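Scytalidopepsin B (Scytalidium lignicola, PDB 2IFR) is a glutamic peptidase that hydrolyses peptide bonds in proteins under acidic conditions and belongs to the peptidase A4 family. Local coordinates at residues A21-P26 with P158-T163. Numbering follows the deposited sequence.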
loop_
_atom_site.group_PDB
_atom_site.type_symbol
_atom_site.label_atom_id
_atom_site.label_comp_id
_atom_site.label_asym_id
_atom_site.label_seq_id
_atom_site.Cartn_x
_atom_site.Cartn_y
_atom_site.Cartn_z
ATOM N N ALA A 21 9.178 -3.134 3.647
ATOM C CA ALA A 21 9.824 -1.830 3.804
ATOM C C ALA A 21 9.323 -1.266 5.119
ATOM O O ALA A 21 8.313 -1.778 5.715
ATOM C CB ALA A 21 9.426 -0.876 2.639
ATOM N N THR A 22 10.005 -0.241 5.592
ATOM C CA THR A 22 9.624 0.456 6.794
ATOM C C THR A 22 9.177 1.861 6.333
ATOM O O THR A 22 9.899 2.531 5.527
ATOM C CB THR A 22 10.829 0.558 7.731
ATOM O OG1 THR A 22 11.183 -0.754 8.180
ATOM C CG2 THR A 22 10.518 1.436 8.933
ATOM N N ALA A 23 8.006 2.315 6.763
ATOM C CA ALA A 23 7.533 3.654 6.375
ATOM C C ALA A 23 7.212 4.470 7.613
ATOM O O ALA A 23 6.757 3.896 8.666
ATOM C CB ALA A 23 6.293 3.549 5.485
ATOM N N ASN A 24 7.431 5.786 7.532
ATOM C CA ASN A 24 7.139 6.691 8.667
ATOM C C ASN A 24 5.688 7.144 8.566
ATOM O O ASN A 24 5.112 7.279 7.424
ATOM C CB ASN A 24 8.082 7.897 8.617
ATOM C CG ASN A 24 7.988 8.650 7.285
ATOM O OD1 ASN A 24 7.440 9.826 7.248
ATOM N ND2 ASN A 24 8.450 8.047 6.260
ATOM N N VAL A 25 5.065 7.394 9.711
ATOM C CA VAL A 25 3.686 7.830 9.728
ATOM C C VAL A 25 3.724 9.359 9.701
ATOM O O VAL A 25 4.376 10.002 10.579
ATOM C CB VAL A 25 2.960 7.327 11.020
ATOM C CG1 VAL A 25 1.515 7.749 11.003
ATOM C CG2 VAL A 25 3.042 5.777 11.099
ATOM N N PRO A 26 3.056 9.982 8.712
ATOM C CA PRO A 26 3.014 11.449 8.567
ATOM C C PRO A 26 1.846 12.092 9.315
ATOM O O PRO A 26 0.907 11.360 9.790
ATOM C CB PRO A 26 2.817 11.624 7.070
ATOM C CG PRO A 26 1.777 10.522 6.785
ATOM C CD PRO A 26 2.373 9.323 7.574
ATOM N N PRO A 158 5.809 14.949 7.102
ATOM C CA PRO A 158 6.754 15.154 6.000
ATOM C C PRO A 158 6.454 14.062 4.975
ATOM O O PRO A 158 5.383 13.354 5.055
ATOM C CB PRO A 158 8.108 14.931 6.663
ATOM C CG PRO A 158 7.764 13.782 7.652
ATOM C CD PRO A 158 6.466 14.299 8.255
ATOM N N ALA A 159 7.365 13.889 4.032
ATOM C CA ALA A 159 7.214 12.882 2.991
ATOM C C ALA A 159 7.114 11.483 3.610
ATOM O O ALA A 159 7.735 11.212 4.696
ATOM C CB ALA A 159 8.428 12.936 2.041
ATOM N N VAL A 160 6.341 10.605 2.977
ATOM C CA VAL A 160 6.253 9.235 3.444
ATOM C C VAL A 160 7.328 8.483 2.684
ATOM O O VAL A 160 7.322 8.420 1.401
ATOM C CB VAL A 160 4.898 8.593 3.147
ATOM C CG1 VAL A 160 4.931 7.113 3.586
ATOM C CG2 VAL A 160 3.831 9.318 3.920
ATOM N N GLU A 161 8.271 7.933 3.436
ATOM C CA GLU A 161 9.387 7.201 2.857
ATOM C C GLU A 161 9.426 5.728 3.219
ATOM O O GLU A 161 9.439 5.356 4.439
ATOM C CB GLU A 161 10.686 7.841 3.313
ATOM C CG GLU A 161 10.746 9.289 2.972
ATOM C CD GLU A 161 12.142 9.854 3.096
ATOM O OE1 GLU A 161 12.285 11.066 2.812
ATOM O OE2 GLU A 161 13.081 9.088 3.470
ATOM N N PHE A 162 9.451 4.891 2.190
ATOM C CA PHE A 162 9.548 3.447 2.366
ATOM C C PHE A 162 11.060 3.239 2.345
ATOM O O PHE A 162 11.717 3.442 1.266
ATOM C CB PHE A 162 8.923 2.728 1.176
ATOM C CG PHE A 162 7.434 2.935 1.027
ATOM C CD1 PHE A 162 6.531 2.067 1.639
ATOM C CD2 PHE A 162 6.931 3.953 0.210
ATOM C CE1 PHE A 162 5.136 2.204 1.437
ATOM C CE2 PHE A 162 5.544 4.103 -0.004
ATOM C CZ PHE A 162 4.646 3.220 0.613
ATOM N N THR A 163 11.649 2.886 3.485
ATOM C CA THR A 163 13.102 2.681 3.553
ATOM C C THR A 163 13.391 1.191 3.683
ATOM O O THR A 163 12.486 0.399 4.102
ATOM C CB THR A 163 13.720 3.445 4.740
ATOM O OG1 THR A 163 13.013 3.119 5.944
ATOM C CG2 THR A 163 13.618 4.962 4.506
#
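The ring of F162 has the methyl group of A21 at its edge, near the ring plane, while the methyl of A23 approaches obliquely, its CB 4.1 Å from F162 CD1. F162 and A23 put their side chains on the same face of the sheet; with F162 CG anti to the carbonyl carbon (chi1 -65°), the ring lies beside its own backbone N, and M91 and V201 border it. A second flat group, the amide of N24, reaches from its strand to the backbone of A159 and E161. The pyrrolidine of P26 meets one branch of V160, with P26 CG 3.7 Å from V160 CG2, and W58 touches both residues. Strands 16-29 and 155-169 are antiparallel neighbours in the all-beta, concanavalin-clan fold of the A4 peptidases, and strand 88-95 flanks the first of them. T22 and T163 form the hydrogen-bonded pair: T22 N donates to T163 O (3.0 Å) and T163 N to T22 O (2.7 Å), both nearly straight and in the carbonyl plane. T163 OG1, placed between its own backbone N and carbonyl carbon (chi1 52°), sits 3.8 Å from T22 CB. One residue on, A23 CA makes a CA-H...O contact of 3.2 Å with E161 O. The carbonyl oxygen of N24 is buried without a polar partner; V160 CG1 lies 3.8 Å from N24 O.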